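Local coordinates for CocE/NonD family hydrolase (Staphylococcus aureus subsp. aureus COL, PDB 3III), which probably hydrolyses ester or amide bonds, as an alpha/beta-hydrolase of the CocE/NonD family whose natural substrate is not established, at residues Ala89-Leu94 against Asn522-Met527; Pro442-Ile447 against Lys528-His533. All coordinates share one frame; numbering follows the deposited sequence. Where two conformers were deposited one is given.

Contact 1 (Ala89-Leu94 against Asn522-Met527); sequences ALWPTL and NSTPGM. With PLM (palmitic acid), chain G.
The CA atoms of Trp91 and Thr524 approach to 5.9 Å where the chain leaving helix 87-90 passes the loop 522-527. In this alpha/beta-hydrolase the first segment falls in the X-Pro dipeptidyl-peptidase (S15) family region and the second in its C-terminal non-catalytic domain, so the contact joins the two. Trp91 supplies about half of the first segment's share. Its CG stands anti to the backbone N (chi1 -162°), a position from which the indole comes nearer to 522-527 than its own CB does, and the ring is gripped in two ways. Over one face, Thr524 CG2 makes a CH-pi contact 3.3 Å from the centroid of the five-membered ring; Leu94 CD2 lies over the opposite face. At the edge, NE1 donates to Ser523 OG (3.0 Å) with the oxygen 21° out of the ring plane. Ser523 OG is also hydrogen-bonded to His446 O, so the hydroxyl is held from two sources. An Asx turn, Thr524 N to Asn522 OD1, shapes the loop just ahead of a type II turn from Thr524 to Met527. The far rim of the indole meets the bound palmitic acid obliquely, with Trp91 CE3 3.9 Å from its C8.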
loop_
_atom_site.group_PDB
_atom_site.type_symbol
_atom_site.label_atom_id
_atom_site.label_comp_id
_atom_site.label_asym_id
_atom_site.label_seq_id
_atom_site.Cartn_x
_atom_site.Cartn_y
_atom_site.Cartn_z
ATOM N N ALA A 89 11.197 15.943 -14.676
ATOM C CA ALA A 89 12.604 15.622 -14.818
ATOM C C ALA A 89 13.140 14.915 -13.572
ATOM O O ALA A 89 14.046 14.077 -13.671
ATOM C CB ALA A 89 13.434 16.856 -15.126
ATOM N N LEU A 90 12.565 15.222 -12.422
ATOM C CA LEU A 90 13.113 14.734 -11.156
ATOM C C LEU A 90 12.571 13.386 -10.726
ATOM O O LEU A 90 13.284 12.620 -10.076
ATOM C CB LEU A 90 12.870 15.772 -10.063
ATOM C CG LEU A 90 13.604 17.124 -10.269
ATOM C CD1 LEU A 90 13.280 18.047 -9.080
ATOM C CD2 LEU A 90 15.103 16.963 -10.409
ATOM N N TRP A 91 11.327 13.083 -11.092
ATOM C CA TRP A 91 10.732 11.777 -10.782
ATOM C C TRP A 91 9.843 11.400 -11.995
ATOM O O TRP A 91 8.641 11.548 -11.941
ATOM C CB TRP A 91 9.920 11.812 -9.490
ATOM C CG TRP A 91 9.667 10.402 -8.916
ATOM C CD1 TRP A 91 10.001 9.206 -9.520
ATOM C CD2 TRP A 91 9.076 10.039 -7.643
ATOM N NE1 TRP A 91 9.649 8.156 -8.709
ATOM C CE2 TRP A 91 9.048 8.632 -7.579
ATOM C CE3 TRP A 91 8.527 10.764 -6.578
ATOM C CZ2 TRP A 91 8.568 7.942 -6.468
ATOM C CZ3 TRP A 91 8.024 10.071 -5.484
ATOM C CH2 TRP A 91 8.045 8.680 -5.436
ATOM N N PRO A 92 10.468 10.990 -13.110
ATOM C CA PRO A 92 9.789 10.858 -14.399
ATOM C C PRO A 92 8.767 9.760 -14.471
ATOM O O PRO A 92 7.822 9.845 -15.277
ATOM C CB PRO A 92 10.944 10.626 -15.386
ATOM C CG PRO A 92 12.094 10.263 -14.568
ATOM C CD PRO A 92 11.929 10.904 -13.264
ATOM N N THR A 93 8.882 8.791 -13.584
ATOM C CA THR A 93 8.049 7.589 -13.611
ATOM C C THR A 93 6.783 7.701 -12.763
ATOM O O THR A 93 6.085 6.715 -12.516
ATOM C CB THR A 93 8.871 6.437 -13.091
ATOM O OG1 THR A 93 9.332 6.742 -11.758
ATOM C CG2 THR A 93 10.088 6.123 -14.032
ATOM N N LEU A 94 6.516 8.882 -12.209
ATOM C CA LEU A 94 5.293 9.121 -11.408
ATOM C C LEU A 94 3.989 8.991 -12.164
ATOM O O LEU A 94 2.941 8.778 -11.545
ATOM C CB LEU A 94 5.313 10.492 -10.728
ATOM C CG LEU A 94 6.022 10.560 -9.387
ATOM C CD1 LEU A 94 6.032 12.031 -8.948
ATOM C CD2 LEU A 94 5.341 9.634 -8.354
ATOM N N ASN A 522 16.554 2.584 -7.958
ATOM C CA ASN A 522 15.250 3.165 -7.822
ATOM C C ASN A 522 15.058 4.176 -8.980
ATOM O O ASN A 522 15.911 4.291 -9.875
ATOM C CB ASN A 522 15.138 3.794 -6.419
ATOM C CG ASN A 522 16.021 5.019 -6.224
ATOM O OD1 ASN A 522 16.476 5.658 -7.186
ATOM N ND2 ASN A 522 16.249 5.372 -4.955
ATOM N N SER A 523 13.974 4.939 -8.935
ATOM C CA SER A 523 13.625 5.869 -10.001
ATOM C C SER A 523 13.909 7.295 -9.612
ATOM O O SER A 523 13.447 8.193 -10.306
ATOM C CB SER A 523 12.128 5.716 -10.408
ATOM O OG SER A 523 11.212 5.698 -9.306
ATOM N N THR A 524 14.644 7.522 -8.501
ATOM C CA THR A 524 15.020 8.866 -8.054
ATOM C C THR A 524 16.480 8.805 -7.512
ATOM O O THR A 524 16.682 8.822 -6.294
ATOM C CB THR A 524 14.073 9.399 -6.923
ATOM O OG1 THR A 524 14.133 8.521 -5.784
ATOM C CG2 THR A 524 12.611 9.425 -7.391
ATOM N N PRO A 525 17.477 8.666 -8.418
ATOM C CA PRO A 525 18.883 8.578 -7.961
ATOM C C PRO A 525 19.206 9.714 -6.971
ATOM O O PRO A 525 18.816 10.856 -7.180
ATOM C CB PRO A 525 19.705 8.697 -9.267
ATOM C CG PRO A 525 18.762 8.190 -10.381
ATOM C CD PRO A 525 17.336 8.611 -9.894
ATOM N N GLY A 526 19.870 9.370 -5.874
ATOM C CA GLY A 526 20.141 10.319 -4.797
ATOM C C GLY A 526 19.081 10.540 -3.715
ATOM O O GLY A 526 19.328 11.287 -2.753
HETATM N N MSE A 527 17.921 9.897 -3.872
HETATM C CA MSE A 527 16.820 10.025 -2.939
HETATM C C MSE A 527 16.190 8.681 -2.697
HETATM O O MSE A 527 15.879 7.962 -3.644
HETATM C CB MSE A 527 15.782 10.967 -3.498
HETATM C CG MSE A 527 14.653 11.221 -2.580
HETATM SE SE MSE A 527 13.455 12.539 -3.403
HETATM C CE MSE A 527 14.703 14.064 -3.330
HETATM C C1 PLM G . 3.822 8.880 0.726
HETATM O O1 PLM G . 2.961 8.782 1.598
HETATM O O2 PLM G . 3.765 8.094 -0.235
HETATM C C2 PLM G . 4.904 9.900 0.881
HETATM C C3 PLM G . 5.738 10.065 -0.377
HETATM C C4 PLM G . 6.761 11.199 -0.344
HETATM C C5 PLM G . 7.377 11.536 -1.734
HETATM C C6 PLM G . 8.787 12.187 -1.729
HETATM C C7 PLM G . 9.054 13.480 -2.538
HETATM C C8 PLM G . 9.710 13.340 -3.938
#

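Contact 2 (Pro442-Ile447 against Lys528-His533); sequences PDFNHI and KTRYEH
The Arg530 guanidinium lies between Ile447 CD1, 3.8 Å above one face, and Tyr531 CD1 on the opposite face, with Phe444 O near its plane at the edge. Tyr531 in turn has Arg530 CG over the centre of one ring face. The Phe444 ring, which carries Asn445 CB over the centre of one face, is near parallel to that of Tyr531 (planes at 27°) but is slid so far that the two barely overlap; the touch is Phe444 CD1 to Tyr531 CD2, 3.5 Å. Arg530 is extended from CG to NE, where NE donates a weak bond to Phe444 O (2.9 Å), while NH1 reaches the carbonyls of Gly521 and Val519. Phe444 and Asn445 lie in the connection between strands 441-443 and 447-458, a hairpin at the edge of a five-stranded antiparallel sheet, where His446 and Ile447 both face Asp443 in a G1 beta bulge. The peptide before Asn445 is cis. Asn445 ND2 donates to Thr529 O (2.9 Å), the acceptor lying nearly in the amide plane, and the rotation of that amide is fixed from its other end by His446 ND1, which donates to Asn445 OD1 at 3.0 Å. Two waters, one of them at doubtfully short distances, bridge the Asp443 carboxylate to Tyr531 OH, which also accepts from Arg530 NH2 at 2.9 Å.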
loop_
_atom_site.group_PDB
_atom_site.type_symbol
_atom_site.label_atom_id
_atom_site.label_comp_id
_atom_site.label_asym_id
_atom_site.label_seq_id
_atom_site.Cartn_x
_atom_site.Cartn_y
_atom_site.Cartn_z
ATOM N N PRO A 442 5.513 -2.466 -13.549
ATOM C CA PRO A 442 5.563 -1.462 -12.513
ATOM C C PRO A 442 5.780 -2.136 -11.128
ATOM O O PRO A 442 5.150 -3.151 -10.809
ATOM C CB PRO A 442 4.176 -0.777 -12.625
ATOM C CG PRO A 442 3.723 -1.093 -14.014
ATOM C CD PRO A 442 4.210 -2.437 -14.248
ATOM N N ASP A 443 6.601 -1.500 -10.304
ATOM C CA ASP A 443 7.010 -2.088 -9.035
ATOM C C ASP A 443 7.350 -0.917 -8.136
ATOM O O ASP A 443 7.237 0.243 -8.527
ATOM C CB ASP A 443 8.191 -3.038 -9.288
ATOM C CG ASP A 443 8.353 -4.133 -8.232
ATOM O OD1 ASP A 443 7.905 -3.987 -7.074
ATOM O OD2 ASP A 443 8.977 -5.157 -8.587
ATOM N N PHE A 444 7.701 -1.196 -6.904
ATOM C CA PHE A 444 7.923 -0.094 -5.920
ATOM C C PHE A 444 9.346 0.515 -6.067
ATOM O O PHE A 444 10.319 -0.207 -6.253
ATOM C CB PHE A 444 7.713 -0.621 -4.527
ATOM C CG PHE A 444 7.734 0.447 -3.469
ATOM C CD1 PHE A 444 8.773 0.494 -2.585
ATOM C CD2 PHE A 444 6.725 1.382 -3.386
ATOM C CE1 PHE A 444 8.789 1.462 -1.564
ATOM C CE2 PHE A 444 6.737 2.343 -2.423
ATOM C CZ PHE A 444 7.803 2.394 -1.530
ATOM N N ASN A 445 9.515 1.818 -5.939
ATOM C CA ASN A 445 8.488 2.825 -5.808
ATOM C C ASN A 445 8.448 3.563 -7.153
ATOM O O ASN A 445 9.363 4.369 -7.499
ATOM C CB ASN A 445 8.849 3.735 -4.578
ATOM C CG ASN A 445 7.818 4.786 -4.290
ATOM O OD1 ASN A 445 6.866 4.931 -5.075
ATOM N ND2 ASN A 445 8.006 5.581 -3.208
ATOM N N HIS A 446 7.377 3.307 -7.920
ATOM C CA HIS A 446 7.238 3.803 -9.310
ATOM C C HIS A 446 8.461 3.473 -10.177
ATOM O O HIS A 446 8.946 4.317 -10.906
ATOM C CB HIS A 446 6.935 5.308 -9.358
ATOM C CG HIS A 446 5.577 5.644 -8.825
ATOM N ND1 HIS A 446 5.284 5.581 -7.481
ATOM C CD2 HIS A 446 4.431 5.986 -9.451
ATOM C CE1 HIS A 446 4.002 5.861 -7.314
ATOM N NE2 HIS A 446 3.459 6.114 -8.495
ATOM N N ILE A 447 8.992 2.270 -10.022
ATOM C CA ILE A 447 10.019 1.784 -10.943
ATOM C C ILE A 447 9.335 1.031 -12.080
ATOM O O ILE A 447 8.217 0.578 -11.934
ATOM C CB ILE A 447 11.113 0.902 -10.263
ATOM C CG1 ILE A 447 10.546 -0.448 -9.746
ATOM C CG2 ILE A 447 11.802 1.728 -9.153
ATOM C CD1 ILE A 447 11.720 -1.408 -9.170
ATOM N N LYS A 528 16.017 8.345 -1.417
ATOM C CA LYS A 528 15.647 6.988 -1.025
ATOM C C LYS A 528 14.132 6.757 -1.054
ATOM O O LYS A 528 13.514 6.464 -0.034
ATOM C CB LYS A 528 16.268 6.631 0.348
ATOM C CG LYS A 528 17.826 6.447 0.275
ATOM C CD LYS A 528 18.460 6.290 1.697
ATOM C CE LYS A 528 19.996 5.899 1.650
ATOM N NZ LYS A 528 20.755 6.459 2.861
ATOM N N THR A 529 13.553 6.831 -2.251
ATOM C CA THR A 529 12.105 6.611 -2.389
ATOM C C THR A 529 11.710 5.134 -2.372
ATOM O O THR A 529 10.557 4.821 -2.102
ATOM C CB THR A 529 11.540 7.238 -3.698
ATOM O OG1 THR A 529 12.222 6.669 -4.788
ATOM C CG2 THR A 529 11.703 8.752 -3.701
ATOM N N ARG A 530 12.672 4.240 -2.645
ATOM C CA ARG A 530 12.402 2.807 -2.608
ATOM C C ARG A 530 12.891 2.217 -1.286
ATOM O O ARG A 530 13.755 2.797 -0.603
ATOM C CB ARG A 530 13.046 2.173 -3.820
ATOM C CG ARG A 530 12.707 0.737 -4.070
ATOM C CD ARG A 530 13.319 0.266 -5.352
ATOM N NE ARG A 530 12.979 -1.128 -5.526
ATOM C CZ ARG A 530 13.844 -2.101 -5.765
ATOM N NH1 ARG A 530 15.124 -1.847 -5.965
ATOM N NH2 ARG A 530 13.422 -3.331 -5.807
ATOM N N TYR A 531 12.342 1.062 -0.891
ATOM C CA TYR A 531 12.964 0.297 0.224
ATOM C C TYR A 531 14.434 0.039 -0.098
ATOM O O TYR A 531 14.801 -0.023 -1.283
ATOM C CB TYR A 531 12.189 -1.011 0.537
ATOM C CG TYR A 531 11.939 -1.869 -0.692
ATOM C CD1 TYR A 531 12.997 -2.458 -1.377
ATOM C CD2 TYR A 531 10.642 -2.060 -1.186
ATOM C CE1 TYR A 531 12.773 -3.251 -2.516
ATOM C CE2 TYR A 531 10.403 -2.851 -2.332
ATOM C CZ TYR A 531 11.474 -3.424 -3.007
ATOM O OH TYR A 531 11.200 -4.250 -4.121
ATOM N N GLU A 532 15.263 -0.027 0.951
ATOM C CA GLU A 532 16.615 -0.575 0.889
ATOM C C GLU A 532 16.805 -1.472 2.118
ATOM O O GLU A 532 16.055 -1.353 3.115
ATOM C CB GLU A 532 17.645 0.550 0.844
ATOM C CG GLU A 532 17.562 1.372 -0.424
ATOM C CD GLU A 532 18.547 2.548 -0.485
ATOM O OE1 GLU A 532 19.449 2.678 0.364
ATOM O OE2 GLU A 532 18.361 3.368 -1.390
ATOM N N HIS A 533 17.767 -2.379 2.047
ATOM C CA HIS A 533 18.041 -3.260 3.166
ATOM C C HIS A 533 19.551 -3.381 3.363
ATOM O O HIS A 533 20.135 -4.428 3.136
ATOM C CB HIS A 533 17.334 -4.632 2.935
ATOM C CG HIS A 533 15.842 -4.515 2.739
ATOM N ND1 HIS A 533 15.260 -4.423 1.489
ATOM C CD2 HIS A 533 14.825 -4.480 3.622
ATOM C CE1 HIS A 533 13.955 -4.303 1.619
ATOM N NE2 HIS A 533 13.663 -4.324 2.901
HETATM O O HOH W 1 11.022 -6.015 -6.556
HETATM O O HOH W 2 8.746 -4.643 -4.669
HETATM O O HOH W 3 12.006 4.475 -6.537
#

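Contacts 1 and 2 illustrate how one long loop can serve two interfaces: residues 522-527 and 528-533 are consecutive, and the contact centres lie about 10 Å apart. Two probable hydrogen bonds tie them together, Thr93 OG1 to His446 O (2.6 Å) and Thr524 OG1 to Thr529 OG1 (2.8 Å), so segment 89-94 also reaches the hairpin connection of contact 2. Contact 1 touches the bound palmitic acid; in contact 2 the side chain of Thr529 is about 5 Å from the bound palmitic acid. The ligand is hydrogen-bonded to Tyr76 OH and to Ser169 OG, the latter between strand 162-168 and helix 170-179, the usual place of the nucleophile in alpha/beta-hydrolases, which suggests, without proving, that the pocket lies at the active site.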